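Local coordinates for protein botulinum neurotoxin G heavy chain (Clostridium botulinum, PDB 3MPP) that targets the neurotoxin to host cells and translocates its light chain into the cytosol, this fragment being the receptor-binding domain that adheres to the cell surface, at residues A3-L7 and S18-M24; D65-I69 and F204-L208; S259-T263 and D394-C398; S400-L404 and R415-N419. The protein carries 4 engineered substitutions. Residues are numbered along the deposited sequence.

Contact 1 (A3-L7 and S18-M24)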
loop_
_atom_site.group_PDB
_atom_site.type_symbol
_atom_site.label_atom_id
_atom_site.label_comp_id
_atom_site.label_asym_id
_atom_site.label_seq_id
_atom_site.Cartn_x
_atom_site.Cartn_y
_atom_site.Cartn_z
ATOM N N ALA A 3 23.648 4.271 5.769
ATOM C CA ALA A 3 23.186 2.916 6.044
ATOM C C ALA A 3 24.337 1.952 6.336
ATOM O O ALA A 3 25.239 1.782 5.517
ATOM C CB ALA A 3 22.345 2.399 4.888
ATOM N N ILE A 4 24.291 1.335 7.514
ATOM C CA ILE A 4 25.192 0.244 7.878
ATOM C C ILE A 4 24.957 -0.972 6.989
ATOM O O ILE A 4 25.883 -1.725 6.682
ATOM C CB ILE A 4 24.948 -0.206 9.328
ATOM C CG1 ILE A 4 25.553 0.784 10.321
ATOM C CG2 ILE A 4 25.516 -1.591 9.561
ATOM C CD1 ILE A 4 25.392 0.337 11.753
ATOM N N LEU A 5 23.703 -1.166 6.589
ATOM C CA LEU A 5 23.316 -2.333 5.811
ATOM C C LEU A 5 22.044 -1.988 5.045
ATOM O O LEU A 5 21.139 -1.355 5.591
ATOM C CB LEU A 5 23.077 -3.529 6.736
ATOM C CG LEU A 5 22.346 -4.759 6.165
ATOM C CD1 LEU A 5 23.209 -5.485 5.141
ATOM C CD2 LEU A 5 21.936 -5.713 7.272
ATOM N N SER A 6 21.987 -2.381 3.778
ATOM C CA SER A 6 20.783 -2.171 2.974
ATOM C C SER A 6 20.594 -3.339 2.019
ATOM O O SER A 6 21.476 -3.644 1.214
ATOM C CB SER A 6 20.866 -0.858 2.195
ATOM O OG SER A 6 21.818 -0.935 1.152
ATOM N N LEU A 7 19.450 -4.004 2.116
ATOM C CA LEU A 7 19.189 -5.149 1.259
ATOM C C LEU A 7 18.574 -4.682 -0.054
ATOM O O LEU A 7 17.604 -3.926 -0.069
ATOM C CB LEU A 7 18.275 -6.166 1.947
ATOM C CG LEU A 7 18.838 -6.841 3.210
ATOM C CD1 LEU A 7 17.940 -7.982 3.701
ATOM C CD2 LEU A 7 20.239 -7.346 2.953
ATOM N N SER A 18 24.779 -1.476 0.899
ATOM C CA SER A 18 25.440 -0.636 1.890
ATOM C C SER A 18 26.874 -0.313 1.478
ATOM O O SER A 18 27.372 0.795 1.710
ATOM C CB SER A 18 25.454 -1.358 3.238
ATOM O OG SER A 18 25.856 -0.511 4.291
ATOM N N GLY A 19 27.538 -1.292 0.873
ATOM C CA GLY A 19 28.947 -1.159 0.564
ATOM C C GLY A 19 29.779 -1.663 1.724
ATOM O O GLY A 19 31.006 -1.559 1.712
ATOM N N TYR A 20 29.106 -2.212 2.732
ATOM C CA TYR A 20 29.792 -2.795 3.878
ATOM C C TYR A 20 29.999 -4.296 3.697
ATOM O O TYR A 20 30.511 -4.973 4.585
ATOM C CB TYR A 20 29.048 -2.490 5.179
ATOM C CG TYR A 20 29.224 -1.063 5.646
ATOM C CD1 TYR A 20 28.483 -0.034 5.084
ATOM C CD2 TYR A 20 30.142 -0.742 6.639
ATOM C CE1 TYR A 20 28.639 1.272 5.501
ATOM C CE2 TYR A 20 30.308 0.565 7.064
ATOM C CZ TYR A 20 29.554 1.569 6.491
ATOM O OH TYR A 20 29.712 2.873 6.906
ATOM N N GLY A 21 29.586 -4.806 2.540
ATOM C CA GLY A 21 29.918 -6.159 2.130
ATOM C C GLY A 21 29.296 -7.286 2.929
ATOM O O GLY A 21 29.860 -8.380 3.017
ATOM N N ALA A 22 28.131 -7.039 3.513
ATOM C CA ALA A 22 27.431 -8.102 4.214
ATOM C C ALA A 22 27.229 -9.265 3.247
ATOM O O ALA A 22 26.992 -9.058 2.057
ATOM C CB ALA A 22 26.092 -7.605 4.751
ATOM N N THR A 23 27.342 -10.488 3.754
ATOM C CA THR A 23 27.145 -11.670 2.923
ATOM C C THR A 23 25.755 -12.259 3.174
ATOM O O THR A 23 25.340 -12.393 4.321
ATOM C CB THR A 23 28.221 -12.733 3.207
ATOM O OG1 THR A 23 28.080 -13.207 4.549
ATOM C CG2 THR A 23 29.623 -12.141 3.026
ATOM N N MET A 24 25.045 -12.608 2.104
ATOM C CA MET A 24 23.659 -13.064 2.218
ATOM C C MET A 24 23.479 -14.562 1.986
ATOM O O MET A 24 23.932 -15.105 0.983
ATOM C CB MET A 24 22.767 -12.308 1.222
ATOM C CG MET A 24 22.917 -10.797 1.260
ATOM S SD MET A 24 22.422 -10.137 2.855
ATOM C CE MET A 24 23.333 -8.596 2.869
HETATM O O HOH W 1 25.907 2.623 3.042
#
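The hydroxyl of Ser18 sits where the chain turns a corner at Ile4, with two carbonyls in reach: OG lies 2.7 Å from Ala3 O and 2.7 Å from Ile4 O. Its single proton can serve either, and the model does not settle which, the position of OG being itself somewhat uncertain. Water 1 bridges backbones, 2.7 Å from Ala3 O and 2.7 Å from Ser18 O. Asp16 supplies acceptors for the backbone NH groups of Ser6, Ser18 and Ala22, tying the strand to the turn, while Leu5 bonds through its backbone to Ile203. Gly19 and Gly21 suit positive phi angles in that turn. Beyond the polar end, apolar groups take over: Leu5 CD1 is 3.6 Å from Ala22 CB and 3.9 Å from Met24 CE, and Leu7 CD2 approaches Met24 CE to 3.3 Å. Flexible methionine can reach both leucines. Ile4 and Leu5 together face Ile203, a classic beta bulge, and the leucines and Met24 join the two sheets of the lectin-like beta sandwich of the N-terminal receptor-binding subdomain.

Contact 2 (D65-I69 and F204-L208)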
loop_
_atom_site.group_PDB
_atom_site.type_symbol
_atom_site.label_atom_id
_atom_site.label_comp_id
_atom_site.label_asym_id
_atom_site.label_seq_id
_atom_site.Cartn_x
_atom_site.Cartn_y
_atom_site.Cartn_z
ATOM N N ASP A 65 24.525 1.719 21.221
ATOM C CA ASP A 65 23.239 1.977 21.861
ATOM C C ASP A 65 22.438 3.020 21.082
ATOM O O ASP A 65 21.373 3.454 21.522
ATOM C CB ASP A 65 23.444 2.434 23.308
ATOM C CG ASP A 65 22.180 2.323 24.140
ATOM O OD1 ASP A 65 21.292 1.527 23.771
ATOM O OD2 ASP A 65 22.076 3.027 25.166
ATOM N N ASN A 66 22.961 3.422 19.927
ATOM C CA ASN A 66 22.260 4.348 19.036
ATOM C C ASN A 66 22.187 3.836 17.600
ATOM O O ASN A 66 23.177 3.853 16.872
ATOM C CB ASN A 66 22.917 5.733 19.056
ATOM C CG ASN A 66 22.356 6.630 20.140
ATOM O OD1 ASN A 66 22.175 6.208 21.280
ATOM N ND2 ASN A 66 22.077 7.877 19.788
ATOM N N PHE A 67 21.009 3.379 17.190
ATOM C CA PHE A 67 20.836 2.934 15.818
ATOM C C PHE A 67 19.372 2.993 15.408
ATOM O O PHE A 67 18.494 3.268 16.231
ATOM C CB PHE A 67 21.397 1.523 15.622
ATOM C CG PHE A 67 20.523 0.435 16.177
ATOM C CD1 PHE A 67 20.416 0.239 17.542
ATOM C CD2 PHE A 67 19.822 -0.401 15.331
ATOM C CE1 PHE A 67 19.616 -0.769 18.051
ATOM C CE2 PHE A 67 19.021 -1.408 15.831
ATOM C CZ PHE A 67 18.919 -1.592 17.193
ATOM N N SER A 68 19.123 2.744 14.128
ATOM C CA SER A 68 17.773 2.810 13.588
ATOM C C SER A 68 17.549 1.670 12.617
ATOM O O SER A 68 18.465 1.268 11.897
ATOM C CB SER A 68 17.554 4.140 12.866
ATOM O OG SER A 68 17.893 5.240 13.694
ATOM N N ILE A 69 16.324 1.155 12.608
ATOM C CA ILE A 69 15.920 0.109 11.686
ATOM C C ILE A 69 14.793 0.664 10.828
ATOM O O ILE A 69 13.860 1.276 11.356
ATOM C CB ILE A 69 15.370 -1.112 12.433
ATOM C CG1 ILE A 69 16.424 -1.687 13.375
ATOM C CG2 ILE A 69 14.895 -2.177 11.445
ATOM C CD1 ILE A 69 17.696 -2.094 12.677
ATOM N N PHE A 204 20.741 1.672 10.147
ATOM C CA PHE A 204 21.558 2.876 10.322
ATOM C C PHE A 204 22.303 2.860 11.651
ATOM O O PHE A 204 21.780 2.394 12.663
ATOM C CB PHE A 204 20.705 4.138 10.206
ATOM C CG PHE A 204 20.101 4.331 8.847
ATOM C CD1 PHE A 204 20.811 4.971 7.847
ATOM C CD2 PHE A 204 18.825 3.864 8.566
ATOM C CE1 PHE A 204 20.263 5.150 6.594
ATOM C CE2 PHE A 204 18.272 4.036 7.316
ATOM C CZ PHE A 204 18.994 4.683 6.327
ATOM N N GLY A 205 23.530 3.373 11.639
ATOM C CA GLY A 205 24.383 3.334 12.812
ATOM C C GLY A 205 24.144 4.475 13.777
ATOM O O GLY A 205 24.936 4.704 14.690
ATOM N N ARG A 206 23.049 5.197 13.575
ATOM C CA ARG A 206 22.711 6.320 14.438
ATOM C C ARG A 206 21.204 6.434 14.593
ATOM O O ARG A 206 20.450 5.846 13.820
ATOM C CB ARG A 206 23.289 7.616 13.867
ATOM C CG ARG A 206 24.808 7.626 13.832
ATOM C CD ARG A 206 25.357 8.651 12.855
ATOM N NE ARG A 206 26.759 8.389 12.540
ATOM C CZ ARG A 206 27.164 7.478 11.661
ATOM N NH1 ARG A 206 26.274 6.740 11.011
ATOM N NH2 ARG A 206 28.456 7.299 11.431
ATOM N N GLU A 207 20.769 7.181 15.601
ATOM C CA GLU A 207 19.354 7.472 15.776
ATOM C C GLU A 207 18.935 8.579 14.815
ATOM O O GLU A 207 19.318 9.738 14.991
ATOM C CB GLU A 207 19.057 7.895 17.217
ATOM C CG GLU A 207 17.627 8.382 17.435
ATOM C CD GLU A 207 17.461 9.186 18.713
ATOM O OE1 GLU A 207 18.478 9.460 19.379
ATOM O OE2 GLU A 207 16.315 9.553 19.048
ATOM N N LEU A 208 18.162 8.218 13.793
ATOM C CA LEU A 208 17.633 9.207 12.863
ATOM C C LEU A 208 16.585 10.051 13.574
ATOM O O LEU A 208 15.764 9.522 14.327
ATOM C CB LEU A 208 17.007 8.528 11.636
ATOM C CG LEU A 208 17.922 7.720 10.711
ATOM C CD1 LEU A 208 17.124 7.095 9.574
ATOM C CD2 LEU A 208 19.046 8.589 10.165
#
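Ser68 is the hub of this contact and, of all the residues here, loses the largest area to the opposing segment. Its backbone forms an antiparallel hydrogen-bonded pair with Phe204: Ser68 N donates to Phe204 O at 3.1 Å, and Phe204 N donates to Ser68 O at 2.9 Å. Its hydroxyl then works in both directions, OG donating to Arg206 O (2.6 Å) and accepting from Leu208 N (3.0 Å). A small, dual-function serine fits here because it must lie close under the chain as that chain leaves the sheet. Asn66 is buried next most, on the approach to the strand; its carbonyl O receives a CA-H...O contact from Arg206 CA at 3.5 Å, and its side chain lies near those of Asp151 and Arg152. Phe204 comes third. Its CB packs 4.1 Å from Ser68 CB, on the same face of the sheet, and its side chain also touches Arg216 of helix 210-220, as does Leu208; a large apolar ring suits this buried place between sheet and helix. Strands 67-74 and 195-204 thus pair within a sheet of the lectin-like beta sandwich, and the serine holds the exit from the latter strand, where the chain departs for the helix.

Contact 3 (S259-T263 and D394-C398)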
loop_
_atom_site.group_PDB
_atom_site.type_symbol
_atom_site.label_atom_id
_atom_site.label_comp_id
_atom_site.label_asym_id
_atom_site.label_seq_id
_atom_site.Cartn_x
_atom_site.Cartn_y
_atom_site.Cartn_z
ATOM N N SER A 259 -26.557 3.851 -18.974
ATOM C CA SER A 259 -25.186 3.760 -19.487
ATOM C C SER A 259 -24.230 4.559 -18.594
ATOM O O SER A 259 -23.359 5.259 -19.105
ATOM C CB SER A 259 -25.109 4.305 -20.921
ATOM O OG SER A 259 -25.896 3.549 -21.847
ATOM N N MET A 260 -24.419 4.487 -17.273
ATOM C CA MET A 260 -23.597 5.262 -16.338
ATOM C C MET A 260 -23.136 4.445 -15.146
ATOM O O MET A 260 -23.601 3.324 -14.934
ATOM C CB MET A 260 -24.373 6.473 -15.811
ATOM C CG MET A 260 -24.765 7.471 -16.884
ATOM S SD MET A 260 -25.924 8.705 -16.270
ATOM C CE MET A 260 -26.236 9.598 -17.790
ATOM N N GLY A 261 -22.232 5.032 -14.361
ATOM C CA GLY A 261 -21.860 4.482 -13.068
ATOM C C GLY A 261 -22.562 5.254 -11.973
ATOM O O GLY A 261 -22.462 6.482 -11.917
ATOM N N GLU A 262 -23.294 4.545 -11.113
ATOM C CA GLU A 262 -23.936 5.169 -9.963
ATOM C C GLU A 262 -23.238 4.627 -8.721
ATOM O O GLU A 262 -22.605 3.575 -8.784
ATOM C CB GLU A 262 -25.426 4.800 -9.921
ATOM C CG GLU A 262 -25.653 3.286 -10.074
ATOM C CD GLU A 262 -27.120 2.862 -10.006
ATOM O OE1 GLU A 262 -28.021 3.737 -10.063
ATOM O OE2 GLU A 262 -27.364 1.640 -9.897
ATOM N N THR A 263 -23.327 5.332 -7.598
ATOM C CA THR A 263 -22.751 4.788 -6.373
ATOM C C THR A 263 -23.689 3.749 -5.760
ATOM O O THR A 263 -24.890 3.772 -6.000
ATOM C CB THR A 263 -22.425 5.882 -5.337
ATOM O OG1 THR A 263 -23.628 6.543 -4.936
ATOM C CG2 THR A 263 -21.433 6.912 -5.926
ATOM N N ASP A 394 -29.154 11.742 -7.648
ATOM C CA ASP A 394 -28.245 10.650 -7.292
ATOM C C ASP A 394 -26.798 11.028 -7.580
ATOM O O ASP A 394 -26.527 12.020 -8.263
ATOM C CB ASP A 394 -28.590 9.382 -8.071
ATOM C CG ASP A 394 -29.934 8.804 -7.678
ATOM O OD1 ASP A 394 -30.966 9.290 -8.192
ATOM O OD2 ASP A 394 -29.957 7.860 -6.862
ATOM N N ASN A 395 -25.875 10.238 -7.044
ATOM C CA ASN A 395 -24.453 10.496 -7.212
ATOM C C ASN A 395 -23.909 9.613 -8.329
ATOM O O ASN A 395 -24.126 8.408 -8.319
ATOM C CB ASN A 395 -23.709 10.250 -5.888
ATOM C CG ASN A 395 -24.093 11.258 -4.822
ATOM O OD1 ASN A 395 -24.452 12.390 -5.149
ATOM N ND2 ASN A 395 -24.029 10.862 -3.556
ATOM N N TYR A 396 -23.217 10.220 -9.291
ATOM C CA TYR A 396 -22.763 9.505 -10.482
ATOM C C TYR A 396 -21.266 9.667 -10.707
ATOM O O TYR A 396 -20.700 10.717 -10.399
ATOM C CB TYR A 396 -23.487 10.018 -11.730
ATOM C CG TYR A 396 -24.937 9.622 -11.792
ATOM C CD1 TYR A 396 -25.322 8.414 -12.360
ATOM C CD2 TYR A 396 -25.924 10.451 -11.277
ATOM C CE1 TYR A 396 -26.652 8.042 -12.422
ATOM C CE2 TYR A 396 -27.263 10.090 -11.341
ATOM C CZ TYR A 396 -27.615 8.882 -11.909
ATOM O OH TYR A 396 -28.937 8.512 -11.969
ATOM N N PHE A 397 -20.651 8.605 -11.227
ATOM C CA PHE A 397 -19.303 8.623 -11.800
ATOM C C PHE A 397 -19.322 9.691 -12.893
ATOM O O PHE A 397 -20.072 9.573 -13.855
ATOM C CB PHE A 397 -19.053 7.230 -12.404
ATOM C CG PHE A 397 -17.612 6.939 -12.808
ATOM C CD1 PHE A 397 -16.531 7.508 -12.142
ATOM C CD2 PHE A 397 -17.358 6.018 -13.836
ATOM C CE1 PHE A 397 -15.209 7.194 -12.520
ATOM C CE2 PHE A 397 -16.053 5.698 -14.214
ATOM C CZ PHE A 397 -14.979 6.279 -13.548
ATOM N N CYS A 398 -18.523 10.749 -12.742
ATOM C CA CYS A 398 -18.614 11.875 -13.659
ATOM C C CYS A 398 -17.237 12.452 -13.944
ATOM O O CYS A 398 -16.246 12.038 -13.349
ATOM C CB CYS A 398 -19.502 12.984 -13.059
ATOM S SG CYS A 398 -18.722 13.845 -11.670
HETATM O O HOH W 2 -21.388 7.589 -15.225
HETATM O O HOH W 3 -23.193 8.237 -2.606
#
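Two main-chain hydrogen bonds hold these strands together: Phe397 N donates to Gly261 O at 2.9 Å, and Thr263 N donates to Asn395 O at a longer 3.3 Å. They flank a single bridge between Glu262 and Tyr396, whose CA atoms are 4.5 Å apart. The strand directions differ by 133°, so the pairing soon ends; water 2 continues it, accepting from Gly261 N (2.8 Å) and donating to Phe397 O (2.7 Å), while water 3 joins side chains, lying 2.9 Å from Thr263 OG1 and accepting from Asn395 ND2 at 2.9 Å. The Asn395 OD1 end is taken by Lys381. Glycine suits position 261, since a CB there would crowd Phe397 CB. Outward, Met260 SD stands 4.5 Å from the Tyr396 ring centroid, an oblique Met-aromatic contact, while the Phe397 ring meets Phe377 and Trp420. Because both direct bonds use backbone atoms, this junction between strands of the C-terminal beta-trefoil subdomain depends chiefly on main-chain geometry, with polarizable sulfur and aromatic surface adding side-chain packing.

Contact 4 (S400-L404 and R415-N419)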
loop_
_atom_site.group_PDB
_atom_site.type_symbol
_atom_site.label_atom_id
_atom_site.label_comp_id
_atom_site.label_asym_id
_atom_site.label_seq_id
_atom_site.Cartn_x
_atom_site.Cartn_y
_atom_site.Cartn_z
ATOM N N SER A 400 -15.624 16.439 -14.007
ATOM C CA SER A 400 -16.005 17.797 -13.615
ATOM C C SER A 400 -14.844 18.796 -13.623
ATOM O O SER A 400 -13.734 18.475 -13.205
ATOM C CB SER A 400 -16.657 17.771 -12.231
ATOM O OG SER A 400 -17.047 19.066 -11.839
ATOM N N GLN A 401 -15.110 19.999 -14.126
ATOM C CA GLN A 401 -14.175 21.112 -14.033
ATOM C C GLN A 401 -14.037 21.638 -12.597
ATOM O O GLN A 401 -13.125 22.403 -12.305
ATOM C CB GLN A 401 -14.652 22.273 -14.917
ATOM C CG GLN A 401 -15.035 21.884 -16.324
ATOM C CD GLN A 401 -13.858 21.869 -17.278
ATOM O OE1 GLN A 401 -13.977 22.292 -18.430
ATOM N NE2 GLN A 401 -12.716 21.380 -16.809
ATOM N N TRP A 402 -14.962 21.257 -11.716
ATOM C CA TRP A 402 -14.926 21.698 -10.316
ATOM C C TRP A 402 -13.613 21.299 -9.646
ATOM O O TRP A 402 -13.066 22.038 -8.820
ATOM C CB TRP A 402 -16.117 21.101 -9.561
ATOM C CG TRP A 402 -15.979 21.023 -8.058
ATOM C CD1 TRP A 402 -15.806 19.894 -7.315
ATOM C CD2 TRP A 402 -16.021 22.115 -7.119
ATOM N NE1 TRP A 402 -15.733 20.208 -5.980
ATOM C CE2 TRP A 402 -15.862 21.565 -5.834
ATOM C CE3 TRP A 402 -16.183 23.499 -7.244
ATOM C CZ2 TRP A 402 -15.857 22.352 -4.678
ATOM C CZ3 TRP A 402 -16.170 24.279 -6.089
ATOM C CH2 TRP A 402 -16.018 23.703 -4.832
ATOM N N TYR A 403 -13.105 20.134 -10.026
ATOM C CA TYR A 403 -11.892 19.584 -9.418
ATOM C C TYR A 403 -10.606 20.297 -9.847
ATOM O O TYR A 403 -9.560 20.115 -9.228
ATOM C CB TYR A 403 -11.785 18.095 -9.713
ATOM C CG TYR A 403 -12.913 17.262 -9.124
ATOM C CD1 TYR A 403 -13.116 17.185 -7.740
ATOM C CD2 TYR A 403 -13.759 16.531 -9.956
ATOM C CE1 TYR A 403 -14.140 16.401 -7.215
ATOM C CE2 TYR A 403 -14.779 15.763 -9.445
ATOM C CZ TYR A 403 -14.961 15.686 -8.082
ATOM O OH TYR A 403 -15.977 14.899 -7.610
ATOM N N LEU A 404 -10.688 21.112 -10.895
ATOM C CA LEU A 404 -9.530 21.872 -11.359
ATOM C C LEU A 404 -9.520 23.298 -10.817
ATOM O O LEU A 404 -8.553 24.033 -11.020
ATOM C CB LEU A 404 -9.477 21.907 -12.894
ATOM C CG LEU A 404 -9.224 20.537 -13.539
ATOM C CD1 LEU A 404 -8.955 20.708 -14.994
ATOM C CD2 LEU A 404 -8.040 19.869 -12.870
ATOM N N ARG A 415 -10.799 18.579 -0.860
ATOM C CA ARG A 415 -11.647 18.114 -1.966
ATOM C C ARG A 415 -11.081 16.800 -2.511
ATOM O O ARG A 415 -10.177 16.796 -3.351
ATOM C CB ARG A 415 -11.700 19.205 -3.055
ATOM C CG ARG A 415 -12.466 18.855 -4.347
ATOM C CD ARG A 415 -12.245 19.945 -5.431
ATOM N NE ARG A 415 -10.830 20.023 -5.827
ATOM C CZ ARG A 415 -10.255 21.101 -6.356
ATOM N NH1 ARG A 415 -10.969 22.195 -6.565
ATOM N NH2 ARG A 415 -8.961 21.092 -6.676
ATOM N N LEU A 416 -11.610 15.684 -2.023
ATOM C CA LEU A 416 -10.972 14.379 -2.212
ATOM C C LEU A 416 -11.728 13.478 -3.187
ATOM O O LEU A 416 -11.254 12.397 -3.505
ATOM C CB LEU A 416 -10.819 13.661 -0.858
ATOM C CG LEU A 416 -10.060 14.428 0.235
ATOM C CD1 LEU A 416 -10.056 13.663 1.568
ATOM C CD2 LEU A 416 -8.623 14.767 -0.221
ATOM N N GLY A 417 -12.896 13.924 -3.649
ATOM C CA GLY A 417 -13.701 13.132 -4.578
ATOM C C GLY A 417 -13.085 12.790 -5.940
ATOM O O GLY A 417 -13.612 11.949 -6.671
ATOM N N CYS A 418 -12.002 13.463 -6.310
ATOM C CA CYS A 418 -11.329 13.162 -7.570
ATOM C C CYS A 418 -10.099 12.302 -7.338
ATOM O O CYS A 418 -9.271 12.157 -8.231
ATOM C CB CYS A 418 -10.894 14.448 -8.297
ATOM S SG CYS A 418 -9.993 15.628 -7.239
ATOM N N ASN A 419 -9.983 11.722 -6.153
ATOM C CA ASN A 419 -8.817 10.873 -5.877
ATOM C C ASN A 419 -9.239 9.424 -5.849
ATOM O O ASN A 419 -10.129 9.056 -5.087
ATOM C CB ASN A 419 -8.157 11.257 -4.554
ATOM C CG ASN A 419 -7.677 12.687 -4.551
ATOM O OD1 ASN A 419 -7.220 13.189 -5.576
ATOM N ND2 ASN A 419 -7.785 13.355 -3.403
#
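Residues 402-404 form a short 3-10 segment, entered through an ST turn in which Trp402 N donates to Ser400 OG at 3.0 Å and closed by Leu404 N donating to Gln401 O at 3.1 Å. Facing it, a type I turn runs from Leu416 to Asn419, with Asn419 N donating to Leu416 O at 3.0 Å. The Tyr403 ring fits against that turn: Cys418 CB lies over its face, 3.7 Å from the centroid in a CH-pi contact, and Cys418 SG approaches Tyr403 CD1 to 3.5 Å. Gly417 leaves room for the phenol, whose OH bonds to the backbone of Ile379. The long Arg415 side chain lies by both aromatics, its CD 3.7 Å from Tyr403 CD1 and 3.5 Å from Trp402 NE1; its NH1 bonds to Arg405 O, and its cation-pi approach to Trp402 is long, at best weak. Since no hydrogen bond crosses between the segments, packing of Arg415, Gly417 and Cys418 on Tyr403, and of Arg415 on Trp402, unites them, while the exposed indole of Trp402, the probable ganglioside-binding residue, remains at the surface.

Overall arrangement
The four contacts fall into two pairs, one in each subdomain of the receptor-binding domain. Contacts 1 and 2, with centres 15 Å apart, meet the same sheet of the N-terminal sandwich and touch directly: Ile4 CD1 packs 3.3 Å from Gly205 CA. Contacts 3 and 4, also 15 Å apart between centres, belong to the C-terminal trefoil, where residues 394-398 lead almost directly into 400-404. Contact 4 contains the inferred ganglioside-binding motif, and the Asn395 side chain of contact 3 lies about 12 Å from that of Trp402. Contacts 1 and 2 are remote from it, their centres 45 and 42 Å from that of contact 4.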